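Local coordinates for protein regulator of nonsense transcripts 2 (PDB 4CEK) that probably serves as a scaffold factor in nonsense-mediated mRNA decay, this part being the second of its three MIF4G domains, at residues A[195-198]-A[199-202]; A[243-247]-A[248-252]. All coordinates share one frame; numbering follows the deposited sequence.

Interaction 1: residues A[195-198]-A[199-202]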
ATOM      1  N   ARG A 195       3.355   2.106  -7.819  1.00 32.35           N
ATOM      2  CA  ARG A 195       4.531   1.661  -8.581  1.00 32.06           C
ATOM      3  C   ARG A 195       5.429   2.784  -9.086  1.00 32.82           C
ATOM      4  O   ARG A 195       6.655   2.677  -8.995  1.00 32.61           O
ATOM      5  CB  ARG A 195       4.134   0.842  -9.821  1.00 33.95           C
ATOM      6  CG  ARG A 195       3.839  -0.616  -9.545  1.00 36.82           C
ATOM      7  CD  ARG A 195       3.960  -1.469 -10.811  1.00 40.61           C
ATOM      8  NE  ARG A 195       3.179  -0.880 -11.902  1.00 43.00           N
ATOM      9  CZ  ARG A 195       1.876  -1.051 -12.098  1.00 43.65           C
ATOM     10  NH1 ARG A 195       1.147  -1.839 -11.293  1.00 43.73           N
ATOM     11  NH2 ARG A 195       1.313  -0.428 -13.125  1.00 44.07           N
ATOM     12  N   GLY A 196       4.834   3.805  -9.700  1.00 31.23           N
ATOM     13  CA  GLY A 196       5.596   4.941 -10.234  1.00 31.22           C
ATOM     14  C   GLY A 196       6.310   5.721  -9.143  1.00 31.17           C
ATOM     15  O   GLY A 196       7.463   6.097  -9.288  1.00 35.59           O
ATOM     16  N   ASP A 197       5.657   5.899  -8.010  1.00 30.49           N
ATOM     17  CA  ASP A 197       6.277   6.617  -6.881  1.00 29.45           C
ATOM     18  C   ASP A 197       7.410   5.772  -6.273  1.00 32.54           C
ATOM     19  O   ASP A 197       8.487   6.304  -5.938  1.00 33.17           O
ATOM     20  CB  ASP A 197       5.213   6.939  -5.864  1.00 32.25           C
ATOM     21  CG  ASP A 197       5.544   8.125  -5.030  1.00 34.24           C
ATOM     22  OD1 ASP A 197       6.432   8.899  -5.388  1.00 43.71           O
ATOM     23  OD2 ASP A 197       4.928   8.254  -3.973  1.00 43.35           O
ATOM     24  N   PHE A 198       7.217   4.443  -6.230  1.00 32.66           N
ATOM     25  CA  PHE A 198       8.261   3.541  -5.801  1.00 30.92           C
ATOM     26  C   PHE A 198       9.503   3.688  -6.667  1.00 32.67           C
ATOM     27  O   PHE A 198      10.592   3.888  -6.143  1.00 34.47           O
ATOM     28  CB  PHE A 198       7.772   2.096  -5.806  1.00 31.57           C
ATOM     29  CG  PHE A 198       8.815   1.099  -5.366  1.00 28.94           C
ATOM     30  CD1 PHE A 198       9.069   0.890  -4.023  1.00 31.76           C
ATOM     31  CD2 PHE A 198       9.563   0.409  -6.282  1.00 30.23           C
ATOM     32  CE1 PHE A 198      10.015  -0.041  -3.606  1.00 31.57           C
ATOM     33  CE2 PHE A 198      10.539  -0.505  -5.887  1.00 30.61           C
ATOM     34  CZ  PHE A 198      10.753  -0.728  -4.536  1.00 31.87           C
ATOM     35  N   ARG A 199       9.328   3.617  -7.981  1.00 35.74           N
ATOM     36  CA  ARG A 199      10.423   3.793  -8.964  1.00 37.98           C
ATOM     37  C   ARG A 199      11.147   5.093  -8.728  1.00 36.80           C
ATOM     38  O   ARG A 199      12.369   5.136  -8.648  1.00 39.67           O
ATOM     39  CB  ARG A 199       9.856   3.840 -10.362  1.00 41.75           C
ATOM     40  CG  ARG A 199      10.376   2.833 -11.353  1.00 47.82           C
ATOM     41  CD  ARG A 199       9.555   2.915 -12.651  1.00 48.81           C
ATOM     42  NE  ARG A 199       8.512   1.912 -12.663  1.00 49.88           N
ATOM     43  CZ  ARG A 199       7.216   2.102 -12.916  1.00 46.16           C
ATOM     44  NH1 ARG A 199       6.727   3.277 -13.255  1.00 38.57           N
ATOM     45  NH2 ARG A 199       6.403   1.046 -12.861  1.00 44.79           N
ATOM     46  N   PHE A 200      10.377   6.151  -8.589  1.00 36.94           N
ATOM     47  CA  PHE A 200      10.911   7.475  -8.261  1.00 42.59           C
ATOM     48  C   PHE A 200      11.783   7.471  -6.987  1.00 43.40           C
ATOM     49  O   PHE A 200      12.929   7.927  -7.025  1.00 42.75           O
ATOM     50  CB  PHE A 200       9.732   8.456  -8.141  1.00 48.16           C
ATOM     51  CG  PHE A 200      10.134   9.846  -7.839  1.00 57.21           C
ATOM     52  CD1 PHE A 200      10.734  10.636  -8.815  1.00 65.35           C
ATOM     53  CD2 PHE A 200       9.911  10.389  -6.568  1.00 68.80           C
ATOM     54  CE1 PHE A 200      11.124  11.939  -8.525  1.00 73.63           C
ATOM     55  CE2 PHE A 200      10.298  11.690  -6.267  1.00 70.23           C
ATOM     56  CZ  PHE A 200      10.906  12.466  -7.246  1.00 72.37           C
ATOM     57  N   HIS A 201      11.269   6.901  -5.889  1.00 41.61           N
ATOM     58  CA  HIS A 201      12.040   6.768  -4.641  1.00 42.82           C
ATOM     59  C   HIS A 201      13.292   5.946  -4.752  1.00 41.12           C
ATOM     60  O   HIS A 201      14.280   6.243  -4.087  1.00 39.39           O
ATOM     61  CB  HIS A 201      11.204   6.167  -3.522  1.00 44.35           C
ATOM     62  CG  HIS A 201      10.054   7.038  -3.078  1.00 46.10           C
ATOM     63  ND1 HIS A 201      10.155   8.362  -2.977  1.00 49.50           N
ATOM     64  CD2 HIS A 201       8.759   6.711  -2.696  1.00 50.83           C
ATOM     65  CE1 HIS A 201       8.986   8.874  -2.552  1.00 52.07           C
ATOM     66  NE2 HIS A 201       8.129   7.863  -2.384  1.00 54.41           N
ATOM     67  N   VAL A 202      13.253   4.884  -5.545  1.00 37.54           N
ATOM     68  CA  VAL A 202      14.417   4.040  -5.736  1.00 38.42           C
ATOM     69  C   VAL A 202      15.503   4.767  -6.518  1.00 46.60           C
ATOM     70  O   VAL A 202      16.672   4.429  -6.384  1.00 46.82           O
ATOM     71  CB  VAL A 202      14.076   2.750  -6.485  1.00 37.68           C
ATOM     72  CG1 VAL A 202      15.335   2.030  -6.941  1.00 35.32           C
ATOM     73  CG2 VAL A 202      13.213   1.854  -5.617  1.00 36.59           C
TER

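Interaction 2: residues A[243-247]-A[248-252]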
ATOM      1  N   SER A 243      19.530  -4.562  -5.521  1.00 50.59           N
ATOM      2  CA  SER A 243      20.534  -4.399  -6.572  1.00 53.68           C
ATOM      3  C   SER A 243      21.464  -3.245  -6.271  1.00 54.34           C
ATOM      4  O   SER A 243      22.631  -3.297  -6.614  1.00 58.54           O
ATOM      5  CB  SER A 243      19.861  -4.191  -7.928  1.00 58.30           C
ATOM      6  OG  SER A 243      19.119  -5.342  -8.293  1.00 61.10           O
ATOM      7  N   ASP A 244      20.934  -2.191  -5.667  1.00 56.72           N
ATOM      8  CA  ASP A 244      21.750  -1.099  -5.165  1.00 54.14           C
ATOM      9  C   ASP A 244      21.434  -0.984  -3.667  1.00 50.42           C
ATOM     10  O   ASP A 244      20.641  -0.145  -3.225  1.00 47.60           O
ATOM     11  CB  ASP A 244      21.473   0.201  -5.933  1.00 57.24           C
ATOM     12  CG  ASP A 244      22.219   1.409  -5.350  1.00 64.95           C
ATOM     13  OD1 ASP A 244      23.381   1.256  -4.896  1.00 60.50           O
ATOM     14  OD2 ASP A 244      21.626   2.515  -5.338  1.00 68.81           O
ATOM     15  N   PHE A 245      22.100  -1.830  -2.893  1.00 52.81           N
ATOM     16  CA  PHE A 245      21.815  -2.002  -1.472  1.00 51.57           C
ATOM     17  C   PHE A 245      22.492  -0.943  -0.598  1.00 48.34           C
ATOM     18  O   PHE A 245      23.440  -1.219   0.127  1.00 52.81           O
ATOM     19  CB  PHE A 245      22.230  -3.422  -1.061  1.00 54.89           C
ATOM     20  CG  PHE A 245      21.420  -4.003   0.057  1.00 55.49           C
ATOM     21  CD1 PHE A 245      20.031  -3.950   0.038  1.00 57.51           C
ATOM     22  CD2 PHE A 245      22.047  -4.644   1.113  1.00 56.51           C
ATOM     23  CE1 PHE A 245      19.289  -4.506   1.063  1.00 58.65           C
ATOM     24  CE2 PHE A 245      21.310  -5.210   2.129  1.00 54.31           C
ATOM     25  CZ  PHE A 245      19.932  -5.143   2.105  1.00 56.41           C
ATOM     26  N   SER A 246      21.936   0.261  -0.651  1.00 47.44           N
ATOM     27  CA  SER A 246      22.474   1.454  -0.057  1.00 46.66           C
ATOM     28  C   SER A 246      21.568   1.889   1.079  1.00 52.08           C
ATOM     29  O   SER A 246      20.567   1.250   1.344  1.00 59.24           O
ATOM     30  CB  SER A 246      22.426   2.544  -1.113  1.00 52.91           C
ATOM     31  OG  SER A 246      21.078   3.003  -1.231  1.00 53.83           O
ATOM     32  N   HIS A 247      21.861   3.019   1.706  1.00 48.98           N
ATOM     33  CA  HIS A 247      21.174   3.372   2.919  1.00 54.51           C
ATOM     34  C   HIS A 247      19.675   3.493   2.804  1.00 52.08           C
ATOM     35  O   HIS A 247      18.964   2.850   3.577  1.00 53.68           O
ATOM     36  CB  HIS A 247      21.800   4.612   3.556  1.00 69.98           C
ATOM     37  CG  HIS A 247      23.116   4.332   4.276  1.00 78.68           C
ATOM     38  ND1 HIS A 247      23.860   3.213   4.041  1.00 81.32           N
ATOM     39  CD2 HIS A 247      23.827   5.087   5.214  1.00 77.93           C
ATOM     40  CE1 HIS A 247      24.973   3.249   4.800  1.00 84.78           C
ATOM     41  NE2 HIS A 247      24.953   4.396   5.519  1.00 83.84           N
ATOM     42  N   HIS A 248      19.158   4.299   1.877  1.00 48.89           N
ATOM     43  CA  HIS A 248      17.697   4.442   1.781  1.00 47.63           C
ATOM     44  C   HIS A 248      17.042   3.166   1.273  1.00 39.92           C
ATOM     45  O   HIS A 248      15.984   2.799   1.736  1.00 35.49           O
ATOM     46  CB  HIS A 248      17.280   5.707   1.013  1.00 58.82           C
ATOM     47  CG  HIS A 248      17.203   6.968   1.894  1.00 68.72           C
ATOM     48  ND1 HIS A 248      16.560   8.099   1.508  1.00 73.73           N
ATOM     49  CD2 HIS A 248      17.700   7.230   3.184  1.00 67.32           C
ATOM     50  CE1 HIS A 248      16.661   9.036   2.482  1.00 68.13           C
ATOM     51  NE2 HIS A 248      17.346   8.500   3.507  1.00 66.58           N
ATOM     52  N   HIS A 249      17.699   2.427   0.401  1.00 36.04           N
ATOM     53  CA  HIS A 249      17.115   1.220  -0.135  1.00 36.45           C
ATOM     54  C   HIS A 249      16.998   0.085   0.850  1.00 38.03           C
ATOM     55  O   HIS A 249      16.098  -0.780   0.700  1.00 36.82           O
ATOM     56  CB  HIS A 249      17.878   0.740  -1.355  1.00 37.50           C
ATOM     57  CG  HIS A 249      17.863   1.719  -2.491  1.00 41.45           C
ATOM     58  ND1 HIS A 249      18.522   1.498  -3.651  1.00 47.26           N
ATOM     59  CD2 HIS A 249      17.239   2.965  -2.614  1.00 41.54           C
ATOM     60  CE1 HIS A 249      18.341   2.552  -4.472  1.00 47.48           C
ATOM     61  NE2 HIS A 249      17.547   3.450  -3.833  1.00 46.87           N
ATOM     62  N   ILE A 250      17.927   0.043   1.812  1.00 36.15           N
ATOM     63  CA  ILE A 250      17.958  -0.966   2.868  1.00 34.72           C
ATOM     64  C   ILE A 250      16.756  -0.710   3.757  1.00 34.06           C
ATOM     65  O   ILE A 250      16.053  -1.667   4.086  1.00 34.17           O
ATOM     66  CB  ILE A 250      19.263  -0.925   3.734  1.00 35.44           C
ATOM     67  CG1 ILE A 250      20.503  -1.429   2.968  1.00 36.14           C
ATOM     68  CG2 ILE A 250      19.128  -1.811   4.947  1.00 33.24           C
ATOM     69  CD1 ILE A 250      21.832  -0.958   3.571  1.00 38.07           C
ATOM     70  N   GLU A 251      16.484   0.550   4.125  1.00 33.59           N
ATOM     71  CA  GLU A 251      15.334   0.824   4.999  1.00 36.88           C
ATOM     72  C   GLU A 251      13.997   0.549   4.321  1.00 36.51           C
ATOM     73  O   GLU A 251      13.108  -0.080   4.910  1.00 35.45           O
ATOM     74  CB  GLU A 251      15.315   2.224   5.545  1.00 41.78           C
ATOM     75  CG  GLU A 251      16.654   2.754   5.976  1.00 53.32           C
ATOM     76  CD  GLU A 251      16.536   3.992   6.848  1.00 65.20           C
ATOM     77  OE1 GLU A 251      15.589   4.020   7.705  1.00 64.36           O
ATOM     78  OE2 GLU A 251      17.393   4.913   6.661  1.00 68.43           O
ATOM     79  N   MET A 252      13.850   1.010   3.091  1.00 35.11           N
ATOM     80  CA  MET A 252      12.634   0.717   2.299  1.00 35.56           C
ATOM     81  C   MET A 252      12.410  -0.780   2.261  1.00 32.60           C
ATOM     82  O   MET A 252      11.303  -1.248   2.478  1.00 33.89           O
ATOM     83  CB  MET A 252      12.753   1.277   0.873  1.00 36.39           C
ATOM     84  CG  MET A 252      12.846   2.811   0.794  1.00 37.83           C
ATOM     85  SD  MET A 252      13.153   3.386  -0.904  1.00 44.09           S
ATOM     86  CE  MET A 252      11.681   2.736  -1.684  1.00 34.88           C
TER

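Interaction 1: residues A[195-198]-A[199-202]
Arg199, Phe200, His201 and Val202 each send their backbone N-H to the carbonyl four residues earlier, the unbroken i to i+4 ladder of an alpha-helix, with Val202 N 2.9 Å from Phe198 O. One flank of this turn is apolar. Val202 lays CG2 over a face of the Phe198 ring in a CH-pi contact, 3.9 Å from the ring centroid and displaced toward the rim, where Val202 CG2 and Phe198 CE2 are 3.6 Å apart. The ring reaches that place because Phe198 CG stands anti to the backbone N (chi1 -180°). The turn belongs to helix 185-203 of the all-helical MIF4G domain, and this flank packs on neighbouring helices: Phe198 meets Cys237 and Leu241 of helix 231-243 and Val217 and Ile220 of helix 210-225. On another flank the buried Asp197 carboxylate and His201 imidazole meet with their planes 44° apart; Asp197 OD2 and His201 NE2 are 3.6 Å from each other, and Thr216 OG1 bonds to His201 NE2 and, weakly, to Asp197 OD2. Asp197 O lies over one face of the same imidazole, 3.3 Å from His201 CG. Arg195 and Arg199 run side by side, their guanidinium planes 41° apart. Arg199 NH2 comes in at the edge of the Arg195 group, 3.9 Å from Arg195 NE, an approach of like charges that is probably unfavourable, while Arg195 O sits over the face of the Arg199 guanidinium.

Interaction 2: residues A[243-247]-A[248-252]
The start of helix 247-266 is built here, with Ser246 at the N-cap and an inverse gamma turn centred on Phe245 just before it. His249 ND1 donates to Asp244 O, the two atoms 2.7 Å apart; the donor lies in the carbonyl plane, but the oxygen is tilted 25° out of the imidazole plane and the N-H...O angle is a bent 137°. His249 CG is anti to its carbonyl carbon (chi1 -62°), which turns the ring back toward the incoming loop. The Asp244 carboxylate stands almost perpendicular to the imidazole, Asp244 OD2 3.4 Å from His249 CE1, and Ser246 OG lies over one face of the ring, 3.7 Å from His249 CG. With NE2 weakly bonded to Val202 O, both ring nitrogens face carbonyl oxygens, which would fit a doubly protonated imidazole; a leucine here would probably leave Asp244 O and Val202 O without their imidazole partner and let the loop shift against the helix. Ile250 N reaches Ser246 O at 2.9 Å, closing the first helical turn. The Ile250 side chain crosses that of Phe245 at about a right angle and sets CG1 squarely over the centre of the ring, 3.7 Å from the centroid, a CH-pi contact. Beyond this pair, Phe245 packs on Met281 and Lys284 of helix 268-287, and both residues touch Val298 of helix 292-305, while His248 ND1 bonds to Lys213 NZ of helix 210-225.

Overall arrangement
Interaction 1 comes first along the chain, near the C-terminal end of helix 185-203; interaction 2 follows, where the loop after helix 231-243 enters helix 247-266. Their centres lie about 13 Å apart, on the same side of the chain's centre and within one MIF4G domain. They meet directly: beside the weak His249-Val202 bond, Met252 CE packs against Phe198 CE1 and His201 CB. Helix 210-225 borders both, with Lys213 touching His201 and bonding to His248, and Val217 meeting Phe198 and Met252. The C-terminal end of helix 185-203 thus packs against the start of helix 247-266, two helices that are not adjacent in the chain.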